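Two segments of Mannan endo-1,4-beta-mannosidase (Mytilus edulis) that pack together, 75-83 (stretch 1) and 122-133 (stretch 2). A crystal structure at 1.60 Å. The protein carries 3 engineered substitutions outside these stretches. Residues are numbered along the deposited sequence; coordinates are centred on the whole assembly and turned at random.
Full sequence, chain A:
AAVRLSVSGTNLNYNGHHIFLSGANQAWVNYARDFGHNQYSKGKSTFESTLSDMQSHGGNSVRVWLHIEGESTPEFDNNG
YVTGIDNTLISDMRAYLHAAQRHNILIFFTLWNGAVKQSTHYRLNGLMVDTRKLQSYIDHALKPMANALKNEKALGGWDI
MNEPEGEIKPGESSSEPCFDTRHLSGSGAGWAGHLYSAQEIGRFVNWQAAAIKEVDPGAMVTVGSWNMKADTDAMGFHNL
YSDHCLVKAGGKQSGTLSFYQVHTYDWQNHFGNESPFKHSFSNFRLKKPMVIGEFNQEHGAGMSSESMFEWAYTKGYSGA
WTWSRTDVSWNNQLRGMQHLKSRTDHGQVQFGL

Stretch 1 75-83: EFDNNGYVT
Stretch 2, residues 122-133: YRLNGLMVDTRK

Stretch 1 is a hairpin lying against two helical segments of stretch 2, 122-129 and 131-133, burying 450 Å². Asp 77 N to Tyr 81 O (2.7 Å) and Thr 83 N to Glu 75 O (2.9 Å) pair its arms, joined by a type I turn from Asp 77 to Gly 80. Asp 77, chi1 p (78°), folds its carboxylate back under the turn, where OD1 accepts from Asn 79 N (2.9 Å) and Tyr 81 N (3.0 Å). Gly 80 closes the turn at phi/psi 94/6, where a CB would jam against the preceding carbonyl and lie 3.3 Å from Lys 133 NZ. Its CA is 5.8 Å from Arg 123 CA; Tyr 81 CA is 5.0 Å from Lys 133 CA.

Lys 133 is nearly fully extended (m, t, t, t). This carries its methylenes across one face of the Tyr 81 ring (chi1 m, chi2 -103°), with CG 3.8 Å from the centroid and 7° off the normal, and delivers NZ to Asn 79 O in a 3.0 Å hydrogen bond. The CA-to-CB bond of Phe 76 (m, chi2 -96°) points toward stretch 2, and its ring packs on the first helix: Arg 123 (m, t, t) places CB over one face, 4.0 Å from the centroid, while Leu 127 (m, t) meets the edge, CD1 to Phe 76 CE1 at 4.3 Å. Leu 127 CD2 also lies 4.3 Å from CG2 of Val 82 (t). A water donates to Gly 80 O (2.8 Å) and Arg 123 O (2.7 Å), linking the backbones.

Asp 130 (t) separates the helices and caps the second, OD1 accepting from Lys 133 N (3.3 Å) and weakly from Arg 132 N (2.8 Å). Arg 132 bends back (m, t, chi3 -29°, chi4 -63°), forming a salt bridge from NH1 to Asp 130 OD1 (2.7 Å) and bringing NH2 within 3.2 Å of Tyr 81 OH.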

# COMPACT_ATOMS: atom_id res chain seq x y z
N GLU A 75 -20.36 -4.52 -3.46
CA GLU A 75 -21.43 -5.33 -4.03
C GLU A 75 -21.37 -5.38 -5.56
O GLU A 75 -21.30 -4.33 -6.20
CB GLU A 75 -22.79 -4.78 -3.58
CG GLU A 75 -22.97 -4.69 -2.06
CD GLU A 75 -22.67 -6.00 -1.33
OE1 GLU A 75 -23.46 -6.96 -1.49
OE2 GLU A 75 -21.65 -6.08 -0.59
N PHE A 76 -21.39 -6.58 -6.13
CA PHE A 76 -21.32 -6.81 -7.59
C PHE A 76 -22.64 -7.33 -8.15
O PHE A 76 -23.32 -8.15 -7.50
CB PHE A 76 -20.24 -7.84 -7.93
CG PHE A 76 -18.83 -7.36 -7.71
CD1 PHE A 76 -18.09 -6.84 -8.76
CD2 PHE A 76 -18.25 -7.43 -6.46
CE1 PHE A 76 -16.79 -6.40 -8.57
CE2 PHE A 76 -16.95 -7.00 -6.27
CZ PHE A 76 -16.23 -6.48 -7.31
N ASP A 77 -22.98 -6.92 -9.37
CA ASP A 77 -24.10 -7.54 -10.07
C ASP A 77 -23.65 -8.82 -10.79
O ASP A 77 -22.47 -9.18 -10.79
CB ASP A 77 -24.84 -6.54 -10.98
CG ASP A 77 -24.14 -6.22 -12.30
OD1 ASP A 77 -23.16 -6.88 -12.72
OD2 ASP A 77 -24.64 -5.27 -12.97
N ASN A 78 -24.58 -9.52 -11.44
CA ASN A 78 -24.26 -10.79 -12.08
C ASN A 78 -23.24 -10.70 -13.25
O ASN A 78 -22.64 -11.70 -13.63
CB ASN A 78 -25.53 -11.49 -12.57
CG ASN A 78 -26.42 -11.99 -11.45
OD1 ASN A 78 -25.98 -12.20 -10.32
ND2 ASN A 78 -27.71 -12.17 -11.76
N ASN A 79 -23.06 -9.52 -13.84
CA ASN A 79 -22.14 -9.30 -14.95
C ASN A 79 -20.80 -8.72 -14.54
O ASN A 79 -19.96 -8.47 -15.39
CB ASN A 79 -22.76 -8.37 -15.99
CG ASN A 79 -23.98 -8.96 -16.63
OD1 ASN A 79 -24.00 -10.15 -16.96
ND2 ASN A 79 -24.99 -8.13 -16.85
N GLY A 80 -20.61 -8.52 -13.25
CA GLY A 80 -19.33 -8.02 -12.74
C GLY A 80 -19.25 -6.51 -12.58
O GLY A 80 -18.20 -5.98 -12.29
N TYR A 81 -20.36 -5.80 -12.78
CA TYR A 81 -20.39 -4.38 -12.45
C TYR A 81 -20.62 -4.17 -10.94
O TYR A 81 -21.27 -4.98 -10.29
CB TYR A 81 -21.47 -3.69 -13.27
CG TYR A 81 -21.16 -3.52 -14.74
CD1 TYR A 81 -20.77 -2.28 -15.25
CD2 TYR A 81 -21.28 -4.57 -15.65
CE1 TYR A 81 -20.49 -2.10 -16.58
CE2 TYR A 81 -21.00 -4.38 -16.99
CZ TYR A 81 -20.62 -3.15 -17.45
OH TYR A 81 -20.32 -2.94 -18.77
N VAL A 82 -20.13 -3.07 -10.38
CA VAL A 82 -20.31 -2.76 -8.97
C VAL A 82 -21.57 -1.90 -8.81
O VAL A 82 -21.71 -0.90 -9.53
CB VAL A 82 -19.05 -2.04 -8.40
CG1 VAL A 82 -19.30 -1.51 -7.00
CG2 VAL A 82 -17.85 -2.98 -8.45
N THR A 83 -22.47 -2.30 -7.92
CA THR A 83 -23.74 -1.59 -7.70
C THR A 83 -23.78 -0.67 -6.47
O THR A 83 -24.61 0.24 -6.39
CB THR A 83 -24.90 -2.60 -7.61
OG1 THR A 83 -24.66 -3.51 -6.53
CG2 THR A 83 -25.04 -3.38 -8.91
N TYR A 122 -12.44 -13.53 -10.83
CA TYR A 122 -13.20 -12.96 -11.94
C TYR A 122 -13.78 -11.58 -11.62
O TYR A 122 -13.94 -10.76 -12.54
CB TYR A 122 -14.32 -13.90 -12.38
CG TYR A 122 -15.44 -14.11 -11.37
CD1 TYR A 122 -16.60 -13.33 -11.40
CD2 TYR A 122 -15.35 -15.09 -10.39
CE1 TYR A 122 -17.62 -13.52 -10.48
CE2 TYR A 122 -16.37 -15.28 -9.46
CZ TYR A 122 -17.50 -14.49 -9.51
OH TYR A 122 -18.52 -14.67 -8.59
N ARG A 123 -14.12 -11.32 -10.35
CA ARG A 123 -14.68 -10.01 -9.96
C ARG A 123 -13.63 -8.92 -10.18
O ARG A 123 -13.89 -7.90 -10.83
CB ARG A 123 -15.20 -10.02 -8.51
CG ARG A 123 -16.45 -10.88 -8.30
CD ARG A 123 -16.85 -11.02 -6.83
NE ARG A 123 -17.91 -12.02 -6.70
CZ ARG A 123 -18.33 -12.57 -5.57
NH1 ARG A 123 -17.80 -12.26 -4.39
NH2 ARG A 123 -19.30 -13.48 -5.61
N LEU A 124 -12.44 -9.12 -9.63
CA LEU A 124 -11.35 -8.17 -9.85
C LEU A 124 -10.93 -8.11 -11.32
O LEU A 124 -10.64 -7.04 -11.86
CB LEU A 124 -10.15 -8.53 -8.94
CG LEU A 124 -8.87 -7.72 -9.11
CD1 LEU A 124 -9.07 -6.24 -8.90
CD2 LEU A 124 -7.84 -8.24 -8.12
N ASN A 125 -10.87 -9.26 -11.99
CA ASN A 125 -10.50 -9.34 -13.40
C ASN A 125 -11.31 -8.39 -14.28
O ASN A 125 -10.76 -7.71 -15.15
CB ASN A 125 -10.64 -10.77 -13.92
CG ASN A 125 -10.27 -10.87 -15.38
OD1 ASN A 125 -11.14 -10.97 -16.25
ND2 ASN A 125 -8.99 -10.81 -15.68
N GLY A 126 -12.62 -8.39 -14.07
CA GLY A 126 -13.49 -7.50 -14.82
C GLY A 126 -13.11 -6.04 -14.69
O GLY A 126 -13.16 -5.29 -15.66
N LEU A 127 -12.78 -5.63 -13.48
CA LEU A 127 -12.40 -4.23 -13.21
C LEU A 127 -11.05 -3.90 -13.87
O LEU A 127 -10.78 -2.77 -14.27
CB LEU A 127 -12.33 -3.97 -11.70
CG LEU A 127 -13.55 -4.29 -10.83
CD1 LEU A 127 -13.33 -3.90 -9.37
CD2 LEU A 127 -14.80 -3.61 -11.36
N MET A 128 -10.18 -4.89 -13.99
CA MET A 128 -8.88 -4.70 -14.63
C MET A 128 -8.95 -4.60 -16.16
O MET A 128 -8.22 -3.81 -16.77
CB MET A 128 -7.94 -5.85 -14.21
CG MET A 128 -6.53 -5.78 -14.78
SD MET A 128 -5.56 -4.41 -14.18
CE MET A 128 -5.22 -4.97 -12.51
N VAL A 129 -9.80 -5.38 -16.81
CA VAL A 129 -9.78 -5.45 -18.27
C VAL A 129 -10.91 -4.69 -18.97
O VAL A 129 -10.79 -4.47 -20.17
CB VAL A 129 -9.74 -6.90 -18.78
CG1 VAL A 129 -8.55 -7.65 -18.17
CG2 VAL A 129 -11.04 -7.64 -18.53
N ASP A 130 -11.97 -4.34 -18.24
CA ASP A 130 -13.15 -3.63 -18.78
C ASP A 130 -13.30 -2.25 -18.13
O ASP A 130 -13.68 -2.12 -16.95
CB ASP A 130 -14.42 -4.47 -18.55
CG ASP A 130 -15.66 -3.89 -19.24
OD1 ASP A 130 -15.82 -2.65 -19.28
OD2 ASP A 130 -16.48 -4.70 -19.74
N THR A 131 -12.99 -1.20 -18.89
CA THR A 131 -13.03 0.14 -18.32
C THR A 131 -14.43 0.58 -17.82
O THR A 131 -14.55 1.37 -16.90
CB THR A 131 -12.49 1.18 -19.31
OG1 THR A 131 -13.20 1.08 -20.54
CG2 THR A 131 -11.00 0.95 -19.56
N ARG A 132 -15.50 0.04 -18.40
CA ARG A 132 -16.84 0.38 -17.91
C ARG A 132 -17.17 -0.25 -16.56
O ARG A 132 -17.89 0.32 -15.75
CB ARG A 132 -17.89 0.04 -18.97
CG ARG A 132 -17.70 0.86 -20.26
CD ARG A 132 -18.61 0.45 -21.41
NE ARG A 132 -19.00 -0.96 -21.38
CZ ARG A 132 -18.17 -2.00 -21.51
NH1 ARG A 132 -16.85 -1.84 -21.67
NH2 ARG A 132 -18.66 -3.23 -21.45
N LYS A 133 -16.62 -1.44 -16.33
CA LYS A 133 -16.73 -2.07 -15.02
C LYS A 133 -15.89 -1.29 -13.99
O LYS A 133 -16.39 -0.99 -12.89
CB LYS A 133 -16.32 -3.55 -15.09
CG LYS A 133 -17.27 -4.41 -15.93
CD LYS A 133 -16.78 -5.86 -16.02
CE LYS A 133 -17.72 -6.69 -16.87
NZ LYS A 133 -17.37 -8.15 -16.87
O HOH W 1 -15.98 -7.68 -12.52